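Long-range contacts in nuclease-like protein (Chaetomium thermophilum, PDB 6GRC), which probably cleaves 5'-flaps and four-way DNA junctions as a metal-dependent, structure-selective endonuclease of the XPG family: residues L128-I133 against G148-L153; E246-E251 against L262-N267; M367-F372 against L440-E445; G391-Q396 against D434-D439. All coordinates share one frame; numbering follows the deposited sequence.

Contact 1 (L128-I133 against G148-L153); sequences LEQQGI and GSRVTL
Glu129 brings its carboxylate to the chain at Ser149, Arg150 and Val151, where a loop enters strand 151-157, and takes up donors from all three. Glu129 OE1 accepts the hydroxyl of Ser149, whose OG is 2.6 Å away, on its syn lone pair. OE2 uses its own syn lone pair for the backbone of Val151. That bond is almost straight: Val151 N lies 2.8 Å from Glu129 OE2, with a 175° angle at the hydrogen. Arg150 N meets Glu129 OE2 from above the carboxylate plane, at 3.0 Å, and makes a weak second bond to OE1. Glu129 CG lies anti to the backbone N (chi1 -170°) and the chain beyond it is extended, which carries the carboxylate out from the helix to the backbone of 149-151. A lysine in its place would probably leave these two N-H groups and the Ser149 hydroxyl without their acceptor and bring a positive charge among donors.

Gln130 packs beside it, its CG 3.4 Å from Gly148 O. The Arg150 side chain crosses Gln130 at about a right angle, with NH1 3.8 Å from Gln130 CA. Gly148 has positive phi, and a side chain here would clash with Gln130 OE1.

Further out, Gly132 ends helix 121-130 in a Schellman motif. Glu129 and Ser149 both rest on Val137 of the neighbouring strand 136-138. The Ser149 side chain is about 8 Å from that of Glu122, a metal ligand. Three donors round one buried carboxylate probably favour its charged form; the bonds tie the helix end to the start of strand 151-157.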
# COMPACT_ATOMS: atom_id res chain seq x y z
N LEU A 128 -10.17 4.66 -6.13
CA LEU A 128 -10.71 4.39 -4.80
C LEU A 128 -10.24 5.45 -3.81
O LEU A 128 -11.00 5.88 -2.96
CB LEU A 128 -10.30 3.00 -4.31
CG LEU A 128 -10.85 1.78 -5.04
CD1 LEU A 128 -10.42 0.52 -4.33
CD2 LEU A 128 -12.36 1.82 -5.17
N GLU A 129 -8.98 5.86 -3.91
CA GLU A 129 -8.47 6.90 -3.04
C GLU A 129 -9.17 8.25 -3.30
O GLU A 129 -9.57 8.93 -2.36
CB GLU A 129 -6.96 7.06 -3.22
CG GLU A 129 -6.30 7.94 -2.18
CD GLU A 129 -4.93 8.42 -2.59
OE1 GLU A 129 -4.31 7.79 -3.47
OE2 GLU A 129 -4.46 9.44 -2.06
N GLN A 130 -9.35 8.61 -4.55
CA GLN A 130 -9.99 9.86 -4.90
C GLN A 130 -11.38 9.92 -4.38
O GLN A 130 -11.85 10.93 -3.95
CB GLN A 130 -10.11 9.98 -6.40
CG GLN A 130 -8.86 10.43 -7.09
CD GLN A 130 -9.12 10.71 -8.54
OE1 GLN A 130 -8.77 11.76 -9.05
NE2 GLN A 130 -9.73 9.77 -9.21
N GLN A 131 -12.05 8.80 -4.45
CA GLN A 131 -13.44 8.69 -4.04
C GLN A 131 -13.57 8.47 -2.53
O GLN A 131 -14.69 8.34 -2.03
CB GLN A 131 -14.13 7.55 -4.81
CG GLN A 131 -14.33 7.86 -6.28
CD GLN A 131 -15.14 9.12 -6.47
OE1 GLN A 131 -16.21 9.25 -5.88
NE2 GLN A 131 -14.63 10.07 -7.23
N GLY A 132 -12.46 8.40 -1.81
CA GLY A 132 -12.52 8.31 -0.34
C GLY A 132 -12.73 6.93 0.28
O GLY A 132 -12.88 6.82 1.48
N ILE A 133 -12.73 5.88 -0.54
CA ILE A 133 -12.83 4.50 -0.07
C ILE A 133 -11.57 4.08 0.71
O ILE A 133 -11.64 3.30 1.65
CB ILE A 133 -12.99 3.54 -1.28
CG1 ILE A 133 -14.12 3.99 -2.21
CG2 ILE A 133 -13.20 2.09 -0.83
CD1 ILE A 133 -15.46 4.12 -1.50
N GLY A 148 -4.56 9.93 -10.52
CA GLY A 148 -5.28 10.73 -9.53
C GLY A 148 -4.93 10.49 -8.07
O GLY A 148 -5.56 11.07 -7.19
N SER A 149 -3.95 9.63 -7.78
CA SER A 149 -3.58 9.33 -6.39
C SER A 149 -2.95 10.56 -5.74
O SER A 149 -2.23 11.29 -6.40
CB SER A 149 -2.61 8.15 -6.35
OG SER A 149 -2.19 7.84 -5.02
N ARG A 150 -3.21 10.77 -4.45
CA ARG A 150 -2.61 11.89 -3.71
C ARG A 150 -1.52 11.41 -2.73
O ARG A 150 -0.44 11.99 -2.67
CB ARG A 150 -3.69 12.68 -2.98
CG ARG A 150 -4.65 13.38 -3.94
CD ARG A 150 -5.61 14.34 -3.24
NE ARG A 150 -6.61 13.62 -2.43
CZ ARG A 150 -7.68 12.99 -2.91
NH1 ARG A 150 -7.94 12.97 -4.21
NH2 ARG A 150 -8.51 12.37 -2.07
N VAL A 151 -1.82 10.37 -1.97
CA VAL A 151 -0.80 9.72 -1.16
C VAL A 151 -0.54 8.33 -1.73
O VAL A 151 -1.45 7.50 -1.79
CB VAL A 151 -1.22 9.58 0.31
CG1 VAL A 151 -0.08 8.97 1.12
CG2 VAL A 151 -1.61 10.95 0.86
N THR A 152 0.70 8.11 -2.16
CA THR A 152 1.05 6.84 -2.79
C THR A 152 2.33 6.27 -2.16
O THR A 152 3.30 6.98 -1.95
CB THR A 152 1.11 6.99 -4.34
OG1 THR A 152 1.26 5.70 -4.94
CG2 THR A 152 2.23 7.89 -4.77
N LEU A 153 2.26 4.99 -1.79
CA LEU A 153 3.34 4.28 -1.10
C LEU A 153 3.92 3.20 -2.02
O LEU A 153 3.19 2.57 -2.82
CB LEU A 153 2.82 3.62 0.19
CG LEU A 153 1.84 4.42 1.04
CD1 LEU A 153 1.38 3.64 2.27
CD2 LEU A 153 2.44 5.76 1.46

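Contact 2 (E246-E251 against L262-N267); sequences ELRTNE and LEIPEN
The guanidinium of Arg248 points at the carbonyl of Leu262 and presents its edge to it. Leu262 O lies near the guanidinium plane and is shared by two nitrogens: Arg248 NH1 is 2.7 Å and Arg248 NH2 3.0 Å from Leu262 O. Both bonds are weak, because the N-H groups are well off line, at 128° and 122°. The guanidinium gets there through a bend at chi2, which turns the chain off its helix toward the returning loop.

Glu263 comes to the same guanidinium at about a right angle, with the two planes 71° apart. Glu263 OE2 stands 3.3 Å from Arg248 NH2, a long salt bridge that lies oblique to the guanidinium. Ile264 slides past the arginine in the opposite direction, and Ile264 CD1 lies 3.8 Å from Arg248 NH1. With an alanine in place of Arg248, Leu262 O would probably lose both its donors from the helix, and the Glu263 carboxylate its charge partner.

Leu247, the next residue back on the helix, packs on Leu262 through their CD2 methyls, 4.3 Å apart. This is the apolar side of the contact. Leu247 also touches Phe255, and Leu262 touches Ile205, while Ile264 leans on Lys240 and Leu244 of the same helix.

Asn250, with positive phi, takes the chain out of helix 233-249. The arginine links the last turn of that helix to the loop that comes back along it. The bound nucleic acid is about 5 Å away at the nearest atoms, consistent with a place in the helical DNA-binding part of an XPG-family nuclease.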
# COMPACT_ATOMS: atom_id res chain seq x y z
N GLU A 246 8.21 26.16 -30.47
CA GLU A 246 8.97 26.44 -29.27
C GLU A 246 10.18 25.51 -29.14
O GLU A 246 11.25 25.94 -28.70
CB GLU A 246 8.06 26.29 -28.05
CG GLU A 246 8.71 26.62 -26.72
CD GLU A 246 9.18 28.06 -26.62
OE1 GLU A 246 8.56 28.95 -27.25
OE2 GLU A 246 10.19 28.28 -25.91
N LEU A 247 10.01 24.24 -29.51
CA LEU A 247 11.10 23.27 -29.53
C LEU A 247 12.17 23.65 -30.55
O LEU A 247 13.37 23.52 -30.28
CB LEU A 247 10.58 21.86 -29.83
CG LEU A 247 9.93 21.10 -28.67
CD1 LEU A 247 9.11 19.93 -29.18
CD2 LEU A 247 10.98 20.61 -27.68
N ARG A 248 11.74 24.11 -31.72
CA ARG A 248 12.66 24.45 -32.80
C ARG A 248 13.51 25.68 -32.48
O ARG A 248 14.73 25.65 -32.65
CB ARG A 248 11.91 24.66 -34.11
CG ARG A 248 11.21 23.41 -34.65
CD ARG A 248 12.21 22.41 -35.19
NE ARG A 248 11.58 21.24 -35.82
CZ ARG A 248 11.23 20.11 -35.20
NH1 ARG A 248 11.42 19.94 -33.88
NH2 ARG A 248 10.67 19.13 -35.90
N THR A 249 12.87 26.75 -32.00
CA THR A 249 13.54 28.04 -31.80
C THR A 249 13.86 28.39 -30.33
O THR A 249 14.71 29.24 -30.07
CB THR A 249 12.70 29.20 -32.39
OG1 THR A 249 11.54 29.43 -31.58
CG2 THR A 249 12.27 28.90 -33.82
N ASN A 250 13.18 27.74 -29.38
CA ASN A 250 13.30 28.09 -27.96
C ASN A 250 13.16 29.60 -27.74
O ASN A 250 13.92 30.20 -26.96
CB ASN A 250 14.62 27.57 -27.39
CG ASN A 250 14.57 27.39 -25.88
OD1 ASN A 250 13.49 27.27 -25.28
ND2 ASN A 250 15.75 27.34 -25.25
N GLU A 251 12.18 30.20 -28.41
CA GLU A 251 11.96 31.65 -28.35
C GLU A 251 11.63 32.08 -26.93
O GLU A 251 12.26 32.99 -26.39
CB GLU A 251 10.83 32.05 -29.31
CG GLU A 251 10.61 33.56 -29.42
CD GLU A 251 9.76 33.94 -30.61
OE1 GLU A 251 8.96 33.10 -31.08
OE2 GLU A 251 9.88 35.09 -31.08
N LEU A 262 14.62 16.82 -33.22
CA LEU A 262 13.48 16.15 -32.60
C LEU A 262 12.31 16.18 -33.58
O LEU A 262 11.74 17.24 -33.87
CB LEU A 262 13.14 16.82 -31.27
CG LEU A 262 12.83 15.91 -30.09
CD1 LEU A 262 13.96 14.91 -29.85
CD2 LEU A 262 12.58 16.74 -28.84
N GLU A 263 11.99 15.00 -34.12
CA GLU A 263 10.94 14.86 -35.15
C GLU A 263 9.69 14.29 -34.51
O GLU A 263 9.74 13.25 -33.86
CB GLU A 263 11.42 13.96 -36.30
CG GLU A 263 11.19 14.57 -37.69
CD GLU A 263 12.02 15.83 -37.94
OE1 GLU A 263 13.27 15.75 -37.83
OE2 GLU A 263 11.43 16.89 -38.25
N ILE A 264 8.56 14.98 -34.70
CA ILE A 264 7.32 14.66 -34.01
C ILE A 264 6.40 13.88 -34.95
O ILE A 264 5.99 14.41 -35.98
CB ILE A 264 6.60 15.94 -33.52
CG1 ILE A 264 7.45 16.71 -32.50
CG2 ILE A 264 5.28 15.57 -32.84
CD1 ILE A 264 8.69 17.37 -33.05
N PRO A 265 6.06 12.62 -34.58
CA PRO A 265 5.15 11.81 -35.39
C PRO A 265 3.85 12.54 -35.71
O PRO A 265 3.34 13.28 -34.88
CB PRO A 265 4.86 10.60 -34.49
CG PRO A 265 6.04 10.49 -33.59
CD PRO A 265 6.55 11.89 -33.40
N GLU A 266 3.32 12.33 -36.92
CA GLU A 266 2.06 12.95 -37.34
C GLU A 266 0.93 12.67 -36.35
O GLU A 266 0.10 13.54 -36.06
CB GLU A 266 1.67 12.43 -38.73
CG GLU A 266 0.32 12.92 -39.25
CD GLU A 266 0.24 14.43 -39.35
OE1 GLU A 266 1.07 15.03 -40.06
OE2 GLU A 266 -0.66 15.02 -38.71
N ASN A 267 0.91 11.45 -35.82
CA ASN A 267 -0.16 10.98 -34.96
C ASN A 267 -0.05 11.47 -33.49
O ASN A 267 -1.01 11.33 -32.73
CB ASN A 267 -0.22 9.45 -35.05
CG ASN A 267 -1.58 8.88 -34.69
OD1 ASN A 267 -2.58 9.60 -34.60
ND2 ASN A 267 -1.63 7.56 -34.50

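Contact 3 (M367-F372 against L440-E445); sequences MRREHF and LAWVPE
Arg369 reaches Trp442 by taking the crowded first torsion, with CG between its own backbone N and carbonyl carbon (chi1 70°), and then running extended to NE. Trp442 has CG anti to the carbonyl carbon (chi1 -68°), which sets its ring beside that chain. The two residues sit on the outer strands of a three-stranded antiparallel sheet, with strand 377-384 between them. It lies in the Gen1 C-terminal domain, consistent with the chromodomain-like fold of the human relative.

The Arg369 guanidinium lies flat on the indole, planes only 6° apart. Arg369 CZ sits 3.7 Å from the centre of the Trp442 five-membered ring, a cation-pi contact over the face. Arg369 CD stands over the Trp442 six-membered ring, 3.7 Å from its centre, as a CH-pi contact. The methylene part and the charged part of one side chain thus cover both rings. The opposite face of the guanidinium is met by His371 CB, so the group is sandwiched. Its NH2 has a salt bridge to Glu379 of the middle strand, which should fix its rotation. Trp442 also has a cation-pi contact with Arg381 of that strand.

Met367, here selenomethionine, packs CB against Trp442 CH2 at 3.7 Å. Met367 SE lies at the ring edge, a Met-aromatic contact 5.3 Å from the centre of the Trp442 six-membered ring.

Away from the indole, Arg368 lies between two acids, bridging to Glu370 through NH2 and to Glu445 through NH1. Glu445 OE2 lies in the guanidinium plane, 2.7 Å from Arg368 NH1, yet the nitrogen stands above the carboxylate plane.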
# COMPACT_ATOMS: atom_id res chain seq x y z
N MSE A 367 6.67 -2.39 30.33
CA MSE A 367 7.68 -1.50 29.75
C MSE A 367 7.10 -0.70 28.64
O MSE A 367 6.07 -1.04 28.07
CB MSE A 367 8.80 -2.32 29.12
CG MSE A 367 10.13 -1.58 29.05
SE MSE A 367 11.54 -2.91 28.66
CE MSE A 367 12.37 -2.73 30.45
N ARG A 368 7.80 0.38 28.32
CA ARG A 368 7.43 1.30 27.26
C ARG A 368 8.67 1.64 26.48
O ARG A 368 9.76 1.71 27.05
CB ARG A 368 6.86 2.57 27.88
CG ARG A 368 6.63 3.73 26.93
CD ARG A 368 6.81 5.07 27.64
NE ARG A 368 6.52 6.15 26.70
CZ ARG A 368 5.30 6.50 26.32
NH1 ARG A 368 4.24 5.88 26.83
NH2 ARG A 368 5.13 7.47 25.43
N ARG A 369 8.52 1.87 25.19
CA ARG A 369 9.63 2.35 24.38
C ARG A 369 9.12 3.16 23.21
O ARG A 369 7.94 3.13 22.89
CB ARG A 369 10.45 1.17 23.86
CG ARG A 369 9.71 0.37 22.80
CD ARG A 369 10.58 -0.64 22.10
NE ARG A 369 9.86 -1.19 20.95
CZ ARG A 369 10.37 -2.07 20.09
NH1 ARG A 369 11.61 -2.52 20.23
NH2 ARG A 369 9.63 -2.50 19.09
N GLU A 370 10.06 3.85 22.58
CA GLU A 370 9.83 4.59 21.36
C GLU A 370 10.95 4.23 20.39
O GLU A 370 12.00 4.87 20.34
CB GLU A 370 9.78 6.08 21.67
CG GLU A 370 8.45 6.53 22.27
CD GLU A 370 8.55 7.90 22.91
OE1 GLU A 370 9.56 8.58 22.66
OE2 GLU A 370 7.63 8.29 23.68
N HIS A 371 10.73 3.19 19.61
CA HIS A 371 11.79 2.56 18.84
C HIS A 371 11.95 3.17 17.44
O HIS A 371 10.96 3.59 16.80
CB HIS A 371 11.50 1.07 18.74
CG HIS A 371 12.69 0.26 18.37
ND1 HIS A 371 12.78 -0.44 17.19
CD2 HIS A 371 13.86 0.06 19.03
CE1 HIS A 371 13.95 -1.05 17.13
NE2 HIS A 371 14.62 -0.77 18.24
N PHE A 372 13.20 3.22 16.97
CA PHE A 372 13.52 3.79 15.66
C PHE A 372 12.79 3.05 14.54
O PHE A 372 12.52 3.64 13.49
CB PHE A 372 15.04 3.83 15.40
CG PHE A 372 15.68 2.46 15.26
CD1 PHE A 372 15.41 1.63 14.16
CD2 PHE A 372 16.61 2.01 16.21
CE1 PHE A 372 16.00 0.39 14.03
CE2 PHE A 372 17.21 0.76 16.08
CZ PHE A 372 16.92 -0.04 14.98
N LEU A 440 5.26 -12.28 25.03
CA LEU A 440 5.38 -10.83 25.06
C LEU A 440 5.40 -10.24 23.64
O LEU A 440 6.03 -10.79 22.75
CB LEU A 440 6.64 -10.41 25.80
CG LEU A 440 6.84 -10.98 27.20
CD1 LEU A 440 8.07 -10.33 27.83
CD2 LEU A 440 5.62 -10.78 28.09
N ALA A 441 4.74 -9.10 23.47
CA ALA A 441 4.74 -8.37 22.22
C ALA A 441 4.69 -6.86 22.49
O ALA A 441 4.02 -6.41 23.42
CB ALA A 441 3.54 -8.76 21.39
N TRP A 442 5.40 -6.09 21.68
CA TRP A 442 5.24 -4.66 21.67
C TRP A 442 3.99 -4.28 20.87
O TRP A 442 3.82 -4.72 19.75
CB TRP A 442 6.48 -4.01 21.07
CG TRP A 442 7.72 -4.16 21.91
CD1 TRP A 442 8.77 -4.99 21.68
CD2 TRP A 442 8.03 -3.44 23.11
NE1 TRP A 442 9.73 -4.83 22.66
CE2 TRP A 442 9.30 -3.88 23.54
CE3 TRP A 442 7.37 -2.46 23.84
CZ2 TRP A 442 9.91 -3.39 24.69
CZ3 TRP A 442 7.98 -1.95 24.98
CH2 TRP A 442 9.24 -2.42 25.40
N VAL A 443 3.13 -3.45 21.46
CA VAL A 443 1.91 -3.00 20.78
C VAL A 443 1.80 -1.49 20.96
O VAL A 443 2.01 -0.99 22.06
CB VAL A 443 0.67 -3.73 21.34
CG1 VAL A 443 -0.61 -3.17 20.75
CG2 VAL A 443 0.76 -5.22 21.03
N PRO A 444 1.48 -0.77 19.89
CA PRO A 444 1.26 0.69 19.98
C PRO A 444 0.37 1.10 21.15
O PRO A 444 -0.78 0.63 21.27
CB PRO A 444 0.58 1.04 18.66
CG PRO A 444 1.12 0.01 17.69
CD PRO A 444 1.38 -1.24 18.49
N GLU A 445 0.88 1.99 21.97
CA GLU A 445 0.18 2.48 23.12
C GLU A 445 -1.18 2.97 22.72
O GLU A 445 -2.13 2.77 23.41
CB GLU A 445 0.99 3.61 23.72
CG GLU A 445 0.29 4.42 24.77
CD GLU A 445 1.15 5.53 25.30
OE1 GLU A 445 1.36 6.51 24.59
OE2 GLU A 445 1.62 5.43 26.42

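Contact 4 (G391-Q396 against D434-D439); sequences GLDPGQ and DPWQPD
Pro394, the first residue of a short 3-10 turn, faces Pro435 in the type I beta turn that runs from Asp434 to Gln437, with their CA atoms 8.7 Å apart. The two proline rings slide past each other in opposite directions. They meet at their outer corners, Pro394 CG to Pro435 CG at 4.1 Å.

Trp436 follows on the turn and extends its indole over to the other segment. Asp393 crosses the indole at about a right angle, with carboxylate and ring planes 65° apart. Asp393 OD1 sits at the ring edge, 3.8 Å from Trp436 CZ2. The approach is a van der Waals one. Pro394 CD comes obliquely to the same ring, 4.2 Å from Trp436 NE1.

Both segments lie in the Gen1 C-terminal domain, between helix 386-390 and strand 439-444. The two prolines share one apolar floor, since each packs on Ile323 and Ile326 of helix 318-339. This joins the loops of the C-terminal domain to that helix. Pro394 O also accepts a hydrogen bond from Arg319 of the same helix.

The turn that carries Trp436 is braced from within. Asp434 OD1 accepts from the backbone N of Trp436 at 2.9 Å, nearly straight at 164°, which makes an Asx turn. That nitrogen comes from above the carboxylate plane, 53° out of it. The indole also rests on Ala387 of helix 386-390.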
# COMPACT_ATOMS: atom_id res chain seq x y z
N GLY A 391 -7.61 -19.47 20.42
CA GLY A 391 -8.74 -20.37 20.58
C GLY A 391 -8.54 -21.67 19.81
O GLY A 391 -9.47 -22.17 19.18
N LEU A 392 -7.32 -22.19 19.84
CA LEU A 392 -7.03 -23.51 19.31
C LEU A 392 -6.33 -24.31 20.39
O LEU A 392 -5.43 -23.80 21.06
CB LEU A 392 -6.15 -23.45 18.06
CG LEU A 392 -6.82 -23.33 16.68
CD1 LEU A 392 -5.76 -23.44 15.60
CD2 LEU A 392 -7.91 -24.38 16.49
N ASP A 393 -6.76 -25.55 20.55
CA ASP A 393 -6.18 -26.44 21.52
C ASP A 393 -5.28 -27.43 20.77
O ASP A 393 -5.78 -28.31 20.07
CB ASP A 393 -7.29 -27.18 22.28
CG ASP A 393 -6.75 -28.14 23.32
OD1 ASP A 393 -5.73 -27.82 23.98
OD2 ASP A 393 -7.35 -29.22 23.47
N PRO A 394 -3.95 -27.27 20.90
CA PRO A 394 -3.04 -28.20 20.22
C PRO A 394 -3.22 -29.67 20.60
O PRO A 394 -2.83 -30.54 19.81
CB PRO A 394 -1.65 -27.70 20.64
CG PRO A 394 -1.84 -26.27 20.99
CD PRO A 394 -3.23 -26.17 21.56
N GLY A 395 -3.78 -29.94 21.78
CA GLY A 395 -4.04 -31.31 22.25
C GLY A 395 -5.04 -32.14 21.45
O GLY A 395 -4.96 -33.37 21.43
N GLN A 396 -5.99 -31.47 20.79
CA GLN A 396 -6.95 -32.16 19.90
C GLN A 396 -6.31 -32.59 18.57
O GLN A 396 -7.02 -33.07 17.66
CB GLN A 396 -8.17 -31.27 19.63
CG GLN A 396 -9.09 -31.09 20.84
CD GLN A 396 -10.35 -30.31 20.50
OE1 GLN A 396 -11.33 -30.87 20.00
NE2 GLN A 396 -10.34 -29.00 20.78
N ASP A 434 5.84 -22.97 24.36
CA ASP A 434 4.58 -23.44 24.95
C ASP A 434 3.54 -22.35 24.73
O ASP A 434 3.67 -21.25 25.28
CB ASP A 434 4.78 -23.70 26.46
CG ASP A 434 3.52 -24.23 27.15
OD1 ASP A 434 2.42 -24.29 26.55
OD2 ASP A 434 3.65 -24.59 28.34
N PRO A 435 2.49 -22.63 23.94
CA PRO A 435 1.44 -21.61 23.72
C PRO A 435 0.53 -21.25 24.92
O PRO A 435 -0.26 -20.31 24.82
CB PRO A 435 0.60 -22.22 22.58
CG PRO A 435 0.86 -23.68 22.64
CD PRO A 435 2.29 -23.82 23.09
N TRP A 436 0.65 -21.99 26.03
CA TRP A 436 -0.10 -21.70 27.26
C TRP A 436 0.66 -20.86 28.29
O TRP A 436 0.07 -20.35 29.25
CB TRP A 436 -0.55 -23.01 27.91
CG TRP A 436 -1.47 -23.76 27.03
CD1 TRP A 436 -1.17 -24.85 26.28
CD2 TRP A 436 -2.85 -23.46 26.79
NE1 TRP A 436 -2.29 -25.26 25.59
CE2 TRP A 436 -3.33 -24.43 25.89
CE3 TRP A 436 -3.73 -22.47 27.27
CZ2 TRP A 436 -4.66 -24.44 25.44
CZ3 TRP A 436 -5.04 -22.48 26.82
CH2 TRP A 436 -5.50 -23.46 25.92
N GLN A 437 1.98 -20.75 28.11
CA GLN A 437 2.78 -19.76 28.82
C GLN A 437 2.47 -18.36 28.28
O GLN A 437 2.00 -18.22 27.14
CB GLN A 437 4.29 -20.02 28.66
CG GLN A 437 4.82 -21.22 29.42
CD GLN A 437 4.70 -21.07 30.92
OE1 GLN A 437 4.11 -21.91 31.60
NE2 GLN A 437 5.27 -19.99 31.46
N PRO A 438 2.74 -17.32 29.09
CA PRO A 438 2.63 -15.96 28.59
C PRO A 438 3.71 -15.66 27.55
O PRO A 438 4.86 -16.06 27.72
CB PRO A 438 2.85 -15.10 29.84
CG PRO A 438 3.61 -15.97 30.77
CD PRO A 438 3.07 -17.34 30.53
N ASP A 439 3.31 -14.97 26.48
CA ASP A 439 4.21 -14.46 25.46
C ASP A 439 4.22 -12.92 25.57
O ASP A 439 3.31 -12.33 26.13
CB ASP A 439 3.71 -14.92 24.09
CG ASP A 439 4.80 -15.00 23.02
OD1 ASP A 439 5.98 -14.66 23.29
OD2 ASP A 439 4.47 -15.40 21.89

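The contacts follow the chain from the nuclease core to the C-terminal domain. Contact 1 comes first, within the XPG I-region, where helix 121-130 meets the large mixed sheet. Contact 2 follows on the helical part, its centre about 35 Å from that of contact 1. Contacts 3 and 4 both belong to the Gen1 C-terminal domain, on the other side of the chain's centre from contact 2. Centre to centre, contact 2 lies about 59 Å from contact 3 and about 72 Å from contact 4. The segments of contact 4 fall between those of contact 3, and 434-439 runs directly into 440-445. The elongated chain thus keeps separate packing in the catalytic, helical and C-terminal parts.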